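Local structure of phosphoglycerate oxidoreductase (Rhizobium etli, 4HY3) at residues L173-G185 against L195-L209. The protein probably reduces glyoxylate or hydroxypyruvate with NAD(P)H, as a member of the D-isomer specific 2-hydroxyacid dehydrogenase family. Residues are numbered along the deposited sequence; the frame is centred on the assembly and turned at random.
Sequences LIAGSEIGIVGFG and LSGFRARIRVFDPWL
One carboxylate, that of E178, draws in two arginines of the neighbouring strand, R201 and R203, on the same face of a parallel sheet. The E178 chain bends at chi2 (-103°), which swings OE1 over to R203 NH1, 3.2 Å away, in a salt bridge; OE2 lies in the plane of the R203 guanidinium, at its edge, and takes a weak hydrogen bond from NH2. The two flat groups are twisted 45° apart, so the pairing is not a coplanar fork. R201 keeps a looser hold: its aliphatic CG packs on E178 OE1 at 3.4 Å, while NE makes only a long salt bridge to that oxygen and NH2 pairs with E220. R257 adds a second salt bridge to E178 OE2.

Six backbone hydrogen bonds join strands 178-182 and 201-205 and their flanks, from R201 N to S177 O (2.8 Å) through to G183 N and F205 O (3.0 Å). On the opposite face the side chains of I179, I181, I202 and V204 are all apolar. There I179 CD1 meets L195 CD2 tip to tip at 3.8 Å and also touches A200 CB, the I181 and I202 side chains cross, with I181 CD1 3.7 Å from I202 CG2, and V204 CG1 packs against F184 CB at 3.6 Å. Helix 186-195 connects the strands, making the first beta-alpha-beta unit of a Rossmann-type domain; G183 and G185 fit its glycine-rich turn, consistent with NAD binding.

A glutamine in place of E178 would probably leave the R203 guanidinium without its anionic mate here and R257 short of a partner. With R203 and R257 paired to it and R201 at longer range, the E178 carboxylate is likely to stay ionised; charge pairing marks the start of this face, V182 and F205 being apolar further along, and hydrocarbon packing the face of I179.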
loop_
_atom_site.group_PDB
_atom_site.type_symbol
_atom_site.label_atom_id
_atom_site.label_comp_id
_atom_site.label_asym_id
_atom_site.label_seq_id
_atom_site.Cartn_x
_atom_site.Cartn_y
_atom_site.Cartn_z
ATOM N N LEU A 173 4.231 -21.481 0.212
ATOM C CA LEU A 173 3.815 -20.144 -0.162
ATOM C C LEU A 173 4.975 -19.182 -0.046
ATOM O O LEU A 173 5.890 -19.409 0.737
ATOM C CB LEU A 173 2.727 -19.616 0.753
ATOM C CG LEU A 173 1.576 -20.463 1.242
ATOM C CD1 LEU A 173 2.018 -21.233 2.479
ATOM C CD2 LEU A 173 0.430 -19.526 1.585
ATOM N N ILE A 174 4.913 -18.089 -0.811
ATOM C CA ILE A 174 5.868 -17.003 -0.672
ATOM C C ILE A 174 5.422 -16.007 0.398
ATOM O O ILE A 174 6.243 -15.317 0.971
ATOM C CB ILE A 174 6.156 -16.335 -2.034
ATOM C CG1 ILE A 174 6.981 -17.280 -2.883
ATOM C CG2 ILE A 174 6.920 -15.024 -1.892
ATOM C CD1 ILE A 174 7.525 -16.650 -4.135
ATOM N N ALA A 175 4.130 -15.939 0.685
ATOM C CA ALA A 175 3.638 -14.952 1.652
ATOM C C ALA A 175 4.271 -15.172 3.026
ATOM O O ALA A 175 4.627 -14.203 3.703
ATOM C CB ALA A 175 2.121 -14.949 1.719
ATOM N N GLY A 176 4.430 -16.439 3.412
ATOM C CA GLY A 176 5.338 -16.857 4.509
ATOM C C GLY A 176 6.072 -15.793 5.342
ATOM O O GLY A 176 5.451 -15.157 6.187
ATOM N N SER A 177 7.369 -15.550 5.151
ATOM C CA SER A 177 8.269 -16.111 4.162
ATOM C C SER A 177 9.496 -15.238 4.253
ATOM O O SER A 177 9.385 -14.015 4.437
ATOM C CB SER A 177 7.725 -15.963 2.760
ATOM O OG SER A 177 8.558 -16.622 1.815
ATOM N N GLU A 178 10.666 -15.843 4.112
ATOM C CA GLU A 178 11.902 -15.084 4.239
ATOM C C GLU A 178 12.550 -14.806 2.884
ATOM O O GLU A 178 13.086 -15.737 2.235
ATOM C CB GLU A 178 12.887 -15.813 5.154
ATOM C CG GLU A 178 12.381 -16.100 6.571
ATOM C CD GLU A 178 12.958 -15.141 7.590
ATOM O OE1 GLU A 178 12.908 -13.919 7.332
ATOM O OE2 GLU A 178 13.453 -15.610 8.639
ATOM N N ILE A 179 12.505 -13.528 2.463
ATOM C CA ILE A 179 13.180 -13.117 1.211
ATOM C C ILE A 179 14.439 -12.309 1.411
ATOM O O ILE A 179 14.436 -11.306 2.129
ATOM C CB ILE A 179 12.286 -12.293 0.268
ATOM C CG1 ILE A 179 11.067 -13.100 -0.155
ATOM C CG2 ILE A 179 13.088 -11.873 -0.957
ATOM C CD1 ILE A 179 9.860 -12.249 -0.475
ATOM N N GLY A 180 15.495 -12.734 0.731
ATOM C CA GLY A 180 16.732 -11.971 0.698
ATOM C C GLY A 180 17.217 -11.531 -0.672
ATOM O O GLY A 180 17.231 -12.291 -1.666
ATOM N N ILE A 181 17.648 -10.284 -0.722
ATOM C CA ILE A 181 18.116 -9.713 -1.968
ATOM C C ILE A 181 19.616 -9.358 -1.897
ATOM O O ILE A 181 20.042 -8.547 -1.054
ATOM C CB ILE A 181 17.244 -8.509 -2.345
ATOM C CG1 ILE A 181 15.780 -8.926 -2.299
ATOM C CG2 ILE A 181 17.583 -8.029 -3.739
ATOM C CD1 ILE A 181 14.805 -7.774 -2.483
ATOM N N VAL A 182 20.406 -9.994 -2.761
ATOM C CA VAL A 182 21.835 -9.661 -2.914
ATOM C C VAL A 182 22.013 -8.535 -3.950
ATOM O O VAL A 182 21.996 -8.758 -5.173
ATOM C CB VAL A 182 22.687 -10.897 -3.300
ATOM C CG1 VAL A 182 24.132 -10.494 -3.565
ATOM C CG2 VAL A 182 22.633 -11.961 -2.217
ATOM N N GLY A 183 22.195 -7.324 -3.447
ATOM C CA GLY A 183 22.182 -6.133 -4.290
ATOM C C GLY A 183 20.816 -5.498 -4.213
ATOM O O GLY A 183 19.876 -6.100 -3.697
ATOM N N PHE A 184 20.710 -4.273 -4.720
ATOM C CA PHE A 184 19.468 -3.520 -4.655
ATOM C C PHE A 184 19.692 -2.177 -5.270
ATOM O O PHE A 184 20.100 -1.240 -4.567
ATOM C CB PHE A 184 19.069 -3.277 -3.196
ATOM C CG PHE A 184 17.680 -2.723 -3.016
ATOM C CD1 PHE A 184 16.603 -3.586 -2.764
ATOM C CD2 PHE A 184 17.449 -1.361 -3.051
ATOM C CE1 PHE A 184 15.320 -3.106 -2.559
ATOM C CE2 PHE A 184 16.162 -0.868 -2.855
ATOM C CZ PHE A 184 15.092 -1.744 -2.612
ATOM N N GLY A 185 19.425 -2.063 -6.562
ATOM C CA GLY A 185 19.422 -0.766 -7.223
ATOM C C GLY A 185 18.018 -0.683 -7.754
ATOM O O GLY A 185 17.059 -0.942 -7.022
ATOM N N LEU A 195 6.756 -7.723 -4.862
ATOM C CA LEU A 195 6.615 -8.515 -3.654
ATOM C C LEU A 195 5.706 -7.866 -2.604
ATOM O O LEU A 195 5.307 -8.518 -1.655
ATOM C CB LEU A 195 7.992 -8.875 -3.066
ATOM C CG LEU A 195 8.915 -9.754 -3.926
ATOM C CD1 LEU A 195 10.380 -9.640 -3.540
ATOM C CD2 LEU A 195 8.482 -11.209 -3.879
ATOM N N SER A 196 5.337 -6.612 -2.792
ATOM C CA SER A 196 4.596 -5.887 -1.767
ATOM C C SER A 196 3.249 -6.480 -1.446
ATOM O O SER A 196 2.595 -6.048 -0.509
ATOM C CB SER A 196 4.383 -4.433 -2.168
ATOM O OG SER A 196 3.576 -4.359 -3.313
ATOM N N GLY A 197 2.826 -7.447 -2.242
ATOM C CA GLY A 197 1.548 -8.090 -2.036
ATOM C C GLY A 197 1.692 -9.390 -1.280
ATOM O O GLY A 197 0.724 -10.125 -1.122
ATOM N N PHE A 198 2.897 -9.673 -0.799
ATOM C CA PHE A 198 3.152 -10.939 -0.136
ATOM C C PHE A 198 3.430 -10.832 1.342
ATOM O O PHE A 198 3.647 -11.850 1.989
ATOM C CB PHE A 198 4.285 -11.656 -0.825
ATOM C CG PHE A 198 3.911 -12.178 -2.165
ATOM C CD1 PHE A 198 3.666 -13.522 -2.346
ATOM C CD2 PHE A 198 3.792 -11.321 -3.251
ATOM C CE1 PHE A 198 3.328 -14.016 -3.597
ATOM C CE2 PHE A 198 3.447 -11.808 -4.512
ATOM C CZ PHE A 198 3.212 -13.162 -4.681
ATOM N N ARG A 199 3.425 -9.617 1.878
ATOM C CA ARG A 199 3.614 -9.412 3.314
ATOM C C ARG A 199 4.645 -10.385 3.918
ATOM O O ARG A 199 4.448 -10.900 5.011
ATOM C CB ARG A 199 2.277 -9.491 4.059
ATOM C CG ARG A 199 1.345 -8.300 3.825
ATOM C CD ARG A 199 0.383 -8.537 2.665
ATOM N NE ARG A 199 -0.619 -7.474 2.481
ATOM C CZ ARG A 199 -0.650 -6.608 1.459
ATOM N NH1 ARG A 199 0.272 -6.640 0.506
ATOM N NH2 ARG A 199 -1.609 -5.692 1.383
ATOM N N ALA A 200 5.726 -10.616 3.169
ATOM C CA ALA A 200 6.881 -11.434 3.544
ATOM C C ALA A 200 7.977 -10.620 4.269
ATOM O O ALA A 200 7.836 -9.407 4.441
ATOM C CB ALA A 200 7.462 -12.060 2.290
ATOM N N ARG A 201 9.057 -11.282 4.693
ATOM C CA ARG A 201 10.196 -10.584 5.302
ATOM C C ARG A 201 11.419 -10.403 4.357
ATOM O O ARG A 201 12.022 -11.383 3.841
ATOM C CB ARG A 201 10.592 -11.258 6.611
ATOM C CG ARG A 201 11.822 -10.692 7.295
ATOM C CD ARG A 201 11.587 -10.746 8.780
ATOM N NE ARG A 201 12.819 -10.779 9.554
ATOM C CZ ARG A 201 13.069 -9.995 10.601
ATOM N NH1 ARG A 201 12.177 -9.089 11.004
ATOM N NH2 ARG A 201 14.223 -10.115 11.240
ATOM N N ILE A 202 11.786 -9.141 4.140
ATOM C CA ILE A 202 12.740 -8.834 3.084
ATOM C C ILE A 202 14.063 -8.224 3.560
ATOM O O ILE A 202 14.129 -7.027 3.931
ATOM C CB ILE A 202 12.092 -7.983 1.964
ATOM C CG1 ILE A 202 10.868 -8.713 1.402
ATOM C CG2 ILE A 202 13.109 -7.711 0.859
ATOM C CD1 ILE A 202 9.958 -7.851 0.569
ATOM N N ARG A 203 15.103 -9.066 3.521
ATOM C CA ARG A 203 16.476 -8.712 3.918
ATOM C C ARG A 203 17.276 -8.349 2.707
ATOM O O ARG A 203 17.320 -9.107 1.740
ATOM C CB ARG A 203 17.180 -9.887 4.607
ATOM C CG ARG A 203 16.827 -10.047 6.071
ATOM C CD ARG A 203 17.704 -11.096 6.717
ATOM N NE ARG A 203 17.077 -11.699 7.889
ATOM C CZ ARG A 203 16.291 -12.770 7.843
ATOM N NH1 ARG A 203 16.021 -13.343 6.667
ATOM N NH2 ARG A 203 15.778 -13.264 8.965
ATOM N N VAL A 204 17.938 -7.206 2.778
ATOM C CA VAL A 204 18.665 -6.680 1.638
ATOM C C VAL A 204 20.107 -6.394 2.017
ATOM O O VAL A 204 20.381 -5.754 3.026
ATOM C CB VAL A 204 18.003 -5.379 1.090
ATOM C CG1 VAL A 204 18.914 -4.652 0.093
ATOM C CG2 VAL A 204 16.673 -5.696 0.429
ATOM N N PHE A 205 21.028 -6.848 1.186
ATOM C CA PHE A 205 22.407 -6.477 1.361
ATOM C C PHE A 205 22.835 -5.487 0.278
ATOM O O PHE A 205 22.665 -5.741 -0.912
ATOM C CB PHE A 205 23.308 -7.719 1.394
ATOM C CG PHE A 205 24.756 -7.403 1.238
ATOM C CD1 PHE A 205 25.473 -6.845 2.290
ATOM C CD2 PHE A 205 25.401 -7.637 0.030
ATOM C CE1 PHE A 205 26.819 -6.532 2.143
ATOM C CE2 PHE A 205 26.748 -7.327 -0.133
ATOM C CZ PHE A 205 27.460 -6.778 0.927
ATOM N N ASP A 206 23.389 -4.357 0.710
ATOM C CA ASP A 206 23.849 -3.324 -0.203
ATOM C C ASP A 206 24.917 -2.422 0.452
ATOM O O ASP A 206 24.678 -1.798 1.485
ATOM C CB ASP A 206 22.662 -2.508 -0.714
ATOM C CG ASP A 206 23.000 -1.656 -1.939
ATOM O OD1 ASP A 206 23.374 -2.207 -2.996
ATOM O OD2 ASP A 206 22.842 -0.425 -1.854
ATOM N N PRO A 207 26.115 -2.369 -0.153
ATOM C CA PRO A 207 27.185 -1.495 0.329
ATOM C C PRO A 207 26.948 0.002 0.141
ATOM O O PRO A 207 27.349 0.769 0.984
ATOM C CB PRO A 207 28.399 -1.918 -0.517
ATOM C CG PRO A 207 27.827 -2.603 -1.716
ATOM C CD PRO A 207 26.579 -3.270 -1.230
ATOM N N TRP A 208 26.340 0.429 -0.957
ATOM C CA TRP A 208 26.304 1.870 -1.247
ATOM C C TRP A 208 24.985 2.524 -0.991
ATOM O O TRP A 208 24.728 3.641 -1.456
ATOM C CB TRP A 208 26.744 2.190 -2.673
ATOM C CG TRP A 208 27.705 1.216 -3.272
ATOM C CD1 TRP A 208 29.040 0.982 -2.917
ATOM C CD2 TRP A 208 27.433 0.315 -4.385
ATOM N NE1 TRP A 208 29.597 0.016 -3.720
ATOM C CE2 TRP A 208 28.682 -0.432 -4.624
ATOM C CE3 TRP A 208 26.320 0.055 -5.183
ATOM C CZ2 TRP A 208 28.779 -1.391 -5.621
ATOM C CZ3 TRP A 208 26.435 -0.915 -6.186
ATOM C CH2 TRP A 208 27.635 -1.616 -6.399
ATOM N N LEU A 209 24.109 1.853 -0.271
ATOM C CA LEU A 209 22.924 2.536 0.132
ATOM C C LEU A 209 22.946 2.503 1.637
ATOM O O LEU A 209 23.073 1.414 2.210
ATOM C CB LEU A 209 21.664 1.907 -0.470
ATOM C CG LEU A 209 20.541 2.936 -0.714
ATOM C CD1 LEU A 209 20.952 3.957 -1.776
ATOM C CD2 LEU A 209 19.210 2.259 -1.051
#